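Local coordinates for protein 2-hydroxyisobutyryl-CoA synthetase (Aquincola tertiaricarbonis, PDB 6HDY) that is a CoA synthetase of the ANL superfamily, with an AMP-binding region and a smaller C-terminal domain, at residues R32-A43 with N353-R361. Residues are numbered along the deposited sequence; the frame is centred on the assembly and turned at random.
Sequences RYWFPRRETMPA and NPCGRTYPR. With SO4 (sulfate ion), chain E.
R32 and Y33 both donate to the carbonyl oxygen of C355, which lies in the type I turn N353-G356. From R32, NH2 comes to C355 O at 2.9 Å, the oxygen in the guanidinium plane but the nitrogen well above the carbonyl plane; the bend at chi3 (-63°) turns the guanidinium onto it. Y33 OH reaches C355 O at 2.7 Å within the carbonyl plane, so the two donors use different approaches to one acceptor. The rim of the Y33 ring also lies over a face of the R357 guanidinium, CD1 to CZ 3.5 Å, with the planes 71° apart: an edge-on approach rather than a stack. T40 CG2 and R32 CB sit over opposite faces of this ring.

In the short helix 36-40, E39 runs alongside R357, and its OE2 forms the salt bridge with R357 NE at 2.7 Å, the nitrogen approaching from above the carboxylate plane. A weak second bond from R357 NH1 shares OE2, while NH2 is directed in plane at C355 SG; these bonds fix the rotation of the guanidinium. The other oxygen, OE1, accepts from F35 N and pairs with R153, linking the buried carboxylate to helix 141-157. Here an N-terminal segment packs on the loop between strands 340-347 and 361-362 of the AMP-binding fold. A backbone hydrogen bond from T358 N to E39 O, 3.1 Å, joins the two segments here. Y359 sets a ring face toward E39 O, while its hydroxyl bonds to D302.

Just past the helix, M41 O receives T358 OG1 at 2.5 Å. A chi1 of 53° turns that hydroxyl to M41 O, and R46 of helix 43-64 is its further partner. A43 CB ends the segment's contacts, 3.9 Å from T358 O.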
ATOM      1  N   ARG A  32      23.954  -7.126 -19.895  1.00 48.39           N
ATOM      2  CA  ARG A  32      24.130  -6.514 -18.579  1.00 45.23           C
ATOM      3  C   ARG A  32      23.268  -5.220 -18.470  1.00 47.22           C
ATOM      4  O   ARG A  32      22.802  -4.842 -17.367  1.00 41.82           O
ATOM      5  CB  ARG A  32      25.608  -6.167 -18.374  1.00 45.94           C
ATOM      6  CG  ARG A  32      25.897  -5.451 -17.060  1.00 52.84           C
ATOM      7  CD  ARG A  32      27.364  -5.111 -16.936  1.00 48.35           C
ATOM      8  NE  ARG A  32      28.162  -6.333 -16.916  1.00 48.97           N
ATOM      9  CZ  ARG A  32      29.482  -6.373 -17.018  1.00 58.60           C
ATOM     10  NH1 ARG A  32      30.120  -7.536 -16.985  1.00 52.47           N
ATOM     11  NH2 ARG A  32      30.177  -5.248 -17.173  1.00 42.00           N
ATOM     12  N   TYR A  33      23.093  -4.545 -19.629  1.00 45.53           N
ATOM     13  CA  TYR A  33      22.415  -3.257 -19.741  1.00 44.65           C
ATOM     14  C   TYR A  33      21.037  -3.363 -20.385  1.00 50.39           C
ATOM     15  O   TYR A  33      20.852  -4.121 -21.342  1.00 52.64           O
ATOM     16  CB  TYR A  33      23.284  -2.266 -20.543  1.00 47.08           C
ATOM     17  CG  TYR A  33      24.772  -2.436 -20.318  1.00 50.90           C
ATOM     18  CD1 TYR A  33      25.393  -1.909 -19.187  1.00 51.52           C
ATOM     19  CD2 TYR A  33      25.563  -3.118 -21.238  1.00 54.45           C
ATOM     20  CE1 TYR A  33      26.759  -2.074 -18.969  1.00 53.53           C
ATOM     21  CE2 TYR A  33      26.936  -3.264 -21.044  1.00 56.06           C
ATOM     22  CZ  TYR A  33      27.529  -2.742 -19.908  1.00 59.55           C
ATOM     23  OH  TYR A  33      28.879  -2.887 -19.711  1.00 59.15           O
ATOM     24  N   TRP A  34      20.071  -2.594 -19.847  1.00 45.59           N
ATOM     25  CA  TRP A  34      18.715  -2.486 -20.369  1.00 45.41           C
ATOM     26  C   TRP A  34      18.819  -1.667 -21.653  1.00 49.92           C
ATOM     27  O   TRP A  34      18.296  -2.089 -22.686  1.00 50.60           O
ATOM     28  CB  TRP A  34      17.780  -1.822 -19.338  1.00 41.87           C
ATOM     29  CG  TRP A  34      16.360  -1.644 -19.808  1.00 43.00           C
ATOM     30  CD1 TRP A  34      15.875  -0.636 -20.588  1.00 46.39           C
ATOM     31  CD2 TRP A  34      15.224  -2.434 -19.425  1.00 42.55           C
ATOM     32  NE1 TRP A  34      14.516  -0.781 -20.764  1.00 45.52           N
ATOM     33  CE2 TRP A  34      14.089  -1.874 -20.056  1.00 45.97           C
ATOM     34  CE3 TRP A  34      15.047  -3.550 -18.584  1.00 43.32           C
ATOM     35  CZ2 TRP A  34      12.803  -2.396 -19.888  1.00 44.78           C
ATOM     36  CZ3 TRP A  34      13.775  -4.083 -18.443  1.00 44.14           C
ATOM     37  CH2 TRP A  34      12.673  -3.515 -19.100  1.00 44.84           C
ATOM     38  N   PHE A  35      19.533  -0.519 -21.592  1.00 45.69           N
ATOM     39  CA  PHE A  35      19.782   0.317 -22.765  1.00 46.65           C
ATOM     40  C   PHE A  35      21.299   0.447 -22.979  1.00 51.85           C
ATOM     41  O   PHE A  35      21.912   1.363 -22.430  1.00 48.50           O
ATOM     42  CB  PHE A  35      19.086   1.683 -22.669  1.00 46.83           C
ATOM     43  CG  PHE A  35      17.580   1.664 -22.831  1.00 48.10           C
ATOM     44  CD1 PHE A  35      16.974   0.856 -23.789  1.00 52.15           C
ATOM     45  CD2 PHE A  35      16.771   2.496 -22.058  1.00 47.65           C
ATOM     46  CE1 PHE A  35      15.592   0.886 -23.980  1.00 53.24           C
ATOM     47  CE2 PHE A  35      15.388   2.513 -22.235  1.00 51.17           C
ATOM     48  CZ  PHE A  35      14.804   1.705 -23.192  1.00 51.59           C
ATOM     49  N   PRO A  36      21.927  -0.482 -23.757  1.00 51.66           N
ATOM     50  CA  PRO A  36      23.385  -0.409 -23.960  1.00 53.13           C
ATOM     51  C   PRO A  36      23.924   0.964 -24.374  1.00 56.70           C
ATOM     52  O   PRO A  36      24.906   1.408 -23.779  1.00 55.26           O
ATOM     53  CB  PRO A  36      23.655  -1.481 -25.032  1.00 58.17           C
ATOM     54  CG  PRO A  36      22.524  -2.468 -24.863  1.00 61.70           C
ATOM     55  CD  PRO A  36      21.337  -1.648 -24.458  1.00 54.70           C
ATOM     56  N   ARG A  37      23.285   1.642 -25.363  1.00 54.44           N
ATOM     57  CA  ARG A  37      23.746   2.950 -25.845  1.00 55.02           C
ATOM     58  C   ARG A  37      23.689   4.017 -24.788  1.00 56.58           C
ATOM     59  O   ARG A  37      24.747   4.498 -24.403  1.00 55.95           O
ATOM     60  CB  ARG A  37      23.033   3.408 -27.136  1.00 57.36           C
ATOM     61  CG  ARG A  37      23.543   4.744 -27.713  1.00 63.81           C
ATOM     62  CD  ARG A  37      24.997   4.667 -28.180  1.00 61.09           C
ATOM     63  NE  ARG A  37      25.498   5.942 -28.700  1.00 64.86           N
ATOM     64  CZ  ARG A  37      26.791   6.250 -28.810  1.00 81.12           C
ATOM     65  NH1 ARG A  37      27.160   7.425 -29.310  1.00 61.47           N
ATOM     66  NH2 ARG A  37      27.722   5.395 -28.401  1.00 67.82           N
ATOM     67  N   ARG A  38      22.475   4.356 -24.282  1.00 52.80           N
ATOM     68  CA  ARG A  38      22.268   5.388 -23.256  1.00 49.15           C
ATOM     69  C   ARG A  38      23.172   5.220 -22.024  1.00 49.85           C
ATOM     70  O   ARG A  38      23.722   6.205 -21.527  1.00 47.45           O
ATOM     71  CB  ARG A  38      20.795   5.450 -22.843  1.00 46.76           C
ATOM     72  CG  ARG A  38      19.884   6.071 -23.908  1.00 56.13           C
ATOM     73  CD  ARG A  38      18.391   5.907 -23.604  1.00 50.38           C
ATOM     74  NE  ARG A  38      17.965   6.718 -22.464  1.00 51.95           N
ATOM     75  CZ  ARG A  38      16.718   7.115 -22.230  1.00 59.48           C
ATOM     76  NH1 ARG A  38      15.745   6.804 -23.075  1.00 45.64           N
ATOM     77  NH2 ARG A  38      16.436   7.824 -21.144  1.00 41.71           N
ATOM     78  N   GLU A  39      23.384   3.961 -21.603  1.00 46.20           N
ATOM     79  CA  GLU A  39      24.142   3.569 -20.416  1.00 44.61           C
ATOM     80  C   GLU A  39      25.675   3.525 -20.572  1.00 51.85           C
ATOM     81  O   GLU A  39      26.380   3.791 -19.596  1.00 50.49           O
ATOM     82  CB  GLU A  39      23.630   2.208 -19.898  1.00 44.56           C
ATOM     83  CG  GLU A  39      22.161   2.210 -19.467  1.00 37.56           C
ATOM     84  CD  GLU A  39      21.610   0.898 -18.939  1.00 49.26           C
ATOM     85  OE1 GLU A  39      20.372   0.708 -18.950  1.00 35.86           O
ATOM     86  OE2 GLU A  39      22.419   0.063 -18.485  1.00 45.54           O
ATOM     87  N   THR A  40      26.181   3.135 -21.761  1.00 50.44           N
ATOM     88  CA  THR A  40      27.606   2.971 -21.983  1.00 52.15           C
ATOM     89  C   THR A  40      28.207   3.918 -23.041  1.00 57.74           C
ATOM     90  O   THR A  40      29.395   3.805 -23.274  1.00 58.04           O
ATOM     91  CB  THR A  40      27.972   1.490 -22.305  1.00 61.91           C
ATOM     92  OG1 THR A  40      27.583   1.160 -23.637  1.00 60.75           O
ATOM     93  CG2 THR A  40      27.383   0.497 -21.324  1.00 58.20           C
ATOM     94  N   MET A  41      27.429   4.847 -23.654  1.00 54.22           N
ATOM     95  CA  MET A  41      27.946   5.805 -24.658  1.00 54.70           C
ATOM     96  C   MET A  41      29.016   6.764 -24.103  1.00 59.48           C
ATOM     97  O   MET A  41      28.994   7.016 -22.899  1.00 56.13           O
ATOM     98  CB  MET A  41      26.801   6.634 -25.259  1.00 56.30           C
ATOM     99  CG  MET A  41      26.176   7.649 -24.301  1.00 56.58           C
ATOM    100  SD  MET A  41      24.563   8.195 -24.902  1.00 59.62           S
ATOM    101  CE  MET A  41      25.047   9.127 -26.358  1.00 59.58           C
ATOM    102  N   PRO A  42      29.917   7.377 -24.934  1.00 59.79           N
ATOM    103  CA  PRO A  42      30.875   8.353 -24.370  1.00 59.53           C
ATOM    104  C   PRO A  42      30.122   9.490 -23.660  1.00 61.50           C
ATOM    105  O   PRO A  42      29.158  10.003 -24.213  1.00 59.84           O
ATOM    106  CB  PRO A  42      31.673   8.825 -25.600  1.00 64.01           C
ATOM    107  CG  PRO A  42      31.506   7.748 -26.600  1.00 69.85           C
ATOM    108  CD  PRO A  42      30.109   7.230 -26.391  1.00 63.91           C
ATOM    109  N   ALA A  43      30.515   9.811 -22.403  1.00 58.69           N
ATOM    110  CA  ALA A  43      29.874  10.806 -21.518  1.00 56.67           C
ATOM    111  C   ALA A  43      29.675  12.182 -22.153  1.00 62.02           C
ATOM    112  O   ALA A  43      28.663  12.826 -21.887  1.00 61.17           O
ATOM    113  CB  ALA A  43      30.640  10.927 -20.207  1.00 56.09           C
ATOM    114  N   ASN A 353      33.789   2.792 -14.238  1.00 53.98           N
ATOM    115  CA  ASN A 353      32.962   1.984 -13.352  1.00 51.56           C
ATOM    116  C   ASN A 353      33.093   0.509 -13.686  1.00 54.85           C
ATOM    117  O   ASN A 353      33.156   0.191 -14.875  1.00 55.41           O
ATOM    118  CB  ASN A 353      31.503   2.439 -13.411  1.00 50.86           C
ATOM    119  CG  ASN A 353      31.325   3.868 -12.966  1.00 58.62           C
ATOM    120  OD1 ASN A 353      31.634   4.225 -11.827  1.00 44.99           O
ATOM    121  ND2 ASN A 353      30.833   4.719 -13.855  1.00 48.88           N
ATOM    122  N   PRO A 354      33.116  -0.402 -12.667  1.00 51.10           N
ATOM    123  CA  PRO A 354      33.240  -1.855 -12.965  1.00 52.56           C
ATOM    124  C   PRO A 354      32.174  -2.430 -13.915  1.00 55.87           C
ATOM    125  O   PRO A 354      32.481  -3.361 -14.670  1.00 57.78           O
ATOM    126  CB  PRO A 354      33.197  -2.528 -11.583  1.00 53.19           C
ATOM    127  CG  PRO A 354      33.516  -1.452 -10.611  1.00 56.11           C
ATOM    128  CD  PRO A 354      33.071  -0.151 -11.209  1.00 50.39           C
ATOM    129  N   CYS A 355      30.942  -1.875 -13.897  1.00 49.17           N
ATOM    130  CA  CYS A 355      29.867  -2.312 -14.792  1.00 48.30           C
ATOM    131  C   CYS A 355      30.084  -1.811 -16.231  1.00 53.96           C
ATOM    132  O   CYS A 355      29.524  -2.382 -17.162  1.00 53.21           O
ATOM    133  CB  CYS A 355      28.487  -1.933 -14.254  1.00 45.52           C
ATOM    134  SG  CYS A 355      28.161  -0.152 -14.196  1.00 46.83           S
ATOM    135  N   GLY A 356      30.932  -0.792 -16.395  1.00 51.97           N
ATOM    136  CA  GLY A 356      31.215  -0.203 -17.699  1.00 53.36           C
ATOM    137  C   GLY A 356      30.246   0.892 -18.122  1.00 55.11           C
ATOM    138  O   GLY A 356      30.286   1.344 -19.270  1.00 55.25           O
ATOM    139  N   ARG A 357      29.359   1.325 -17.209  1.00 49.33           N
ATOM    140  CA  ARG A 357      28.440   2.433 -17.476  1.00 47.25           C
ATOM    141  C   ARG A 357      29.232   3.739 -17.347  1.00 51.99           C
ATOM    142  O   ARG A 357      29.996   3.927 -16.384  1.00 51.04           O
ATOM    143  CB  ARG A 357      27.210   2.394 -16.552  1.00 42.53           C
ATOM    144  CG  ARG A 357      26.190   1.321 -16.971  1.00 49.82           C
ATOM    145  CD  ARG A 357      25.079   1.140 -15.954  1.00 42.97           C
ATOM    146  NE  ARG A 357      24.111   0.122 -16.367  1.00 39.31           N
ATOM    147  CZ  ARG A 357      24.161  -1.166 -16.033  1.00 46.43           C
ATOM    148  NH1 ARG A 357      23.221  -1.995 -16.435  1.00 41.90           N
ATOM    149  NH2 ARG A 357      25.158  -1.630 -15.292  1.00 30.73           N
ATOM    150  N   THR A 358      29.100   4.611 -18.351  1.00 49.04           N
ATOM    151  CA  THR A 358      29.843   5.879 -18.427  1.00 48.79           C
ATOM    152  C   THR A 358      29.123   7.038 -17.698  1.00 51.37           C
ATOM    153  O   THR A 358      28.871   8.090 -18.291  1.00 52.42           O
ATOM    154  CB  THR A 358      30.076   6.201 -19.895  1.00 54.56           C
ATOM    155  OG1 THR A 358      28.808   6.145 -20.523  1.00 51.76           O
ATOM    156  CG2 THR A 358      31.054   5.232 -20.585  1.00 53.14           C
ATOM    157  N   TYR A 359      28.810   6.843 -16.407  1.00 44.83           N
ATOM    158  CA  TYR A 359      28.091   7.810 -15.577  1.00 41.56           C
ATOM    159  C   TYR A 359      28.953   8.330 -14.419  1.00 47.43           C
ATOM    160  O   TYR A 359      29.750   7.542 -13.885  1.00 47.24           O
ATOM    161  CB  TYR A 359      26.861   7.127 -14.918  1.00 38.63           C
ATOM    162  CG  TYR A 359      25.699   6.766 -15.820  1.00 36.16           C
ATOM    163  CD1 TYR A 359      25.160   7.696 -16.707  1.00 37.58           C
ATOM    164  CD2 TYR A 359      25.062   5.535 -15.704  1.00 34.65           C
ATOM    165  CE1 TYR A 359      24.043   7.391 -17.486  1.00 37.61           C
ATOM    166  CE2 TYR A 359      23.963   5.210 -16.499  1.00 34.80           C
ATOM    167  CZ  TYR A 359      23.470   6.136 -17.401  1.00 39.61           C
ATOM    168  OH  TYR A 359      22.410   5.802 -18.207  1.00 43.05           O
ATOM    169  N   PRO A 360      28.686   9.573 -13.900  1.00 43.21           N
ATOM    170  CA  PRO A 360      29.352  10.015 -12.660  1.00 43.07           C
ATOM    171  C   PRO A 360      28.826   9.141 -11.519  1.00 45.60           C
ATOM    172  O   PRO A 360      27.745   8.538 -11.634  1.00 44.31           O
ATOM    173  CB  PRO A 360      28.870  11.462 -12.481  1.00 43.95           C
ATOM    174  CG  PRO A 360      28.324  11.860 -13.814  1.00 48.32           C
ATOM    175  CD  PRO A 360      27.745  10.602 -14.375  1.00 43.23           C
ATOM    176  N   ARG A 361      29.600   9.043 -10.444  1.00 40.91           N
ATOM    177  CA  ARG A 361      29.299   8.182  -9.319  1.00 38.74           C
ATOM    178  C   ARG A 361      29.305   8.952  -7.997  1.00 42.87           C
ATOM    179  O   ARG A 361      30.034   9.926  -7.842  1.00 43.25           O
ATOM    180  CB  ARG A 361      30.375   7.064  -9.281  1.00 37.33           C
ATOM    181  CG  ARG A 361      30.110   5.899  -8.339  1.00 33.89           C
ATOM    182  CD  ARG A 361      31.187   4.841  -8.494  1.00 39.73           C
ATOM    183  NE  ARG A 361      30.794   3.562  -7.891  1.00 45.92           N
ATOM    184  CZ  ARG A 361      31.509   2.442  -7.953  1.00 59.84           C
ATOM    185  NH1 ARG A 361      32.672   2.420  -8.597  1.00 48.30           N
ATOM    186  NH2 ARG A 361      31.078   1.340  -7.353  1.00 43.05           N
TER
HETATM  187  S   SO4 E 504      35.490   0.568  -7.992  1.00118.36           S
HETATM  188  O1  SO4 E 504      35.439   1.506  -9.121  1.00117.24           O
HETATM  189  O2  SO4 E 504      34.146   0.157  -7.582  1.00118.32           O
HETATM  190  O3  SO4 E 504      36.234  -0.628  -8.388  1.00118.90           O
HETATM  191  O4  SO4 E 504      36.149   1.223  -6.862  1.00118.97           O
HETATM  192  O   HOH W   1      20.421  -1.740 -16.922  1.00 32.99           O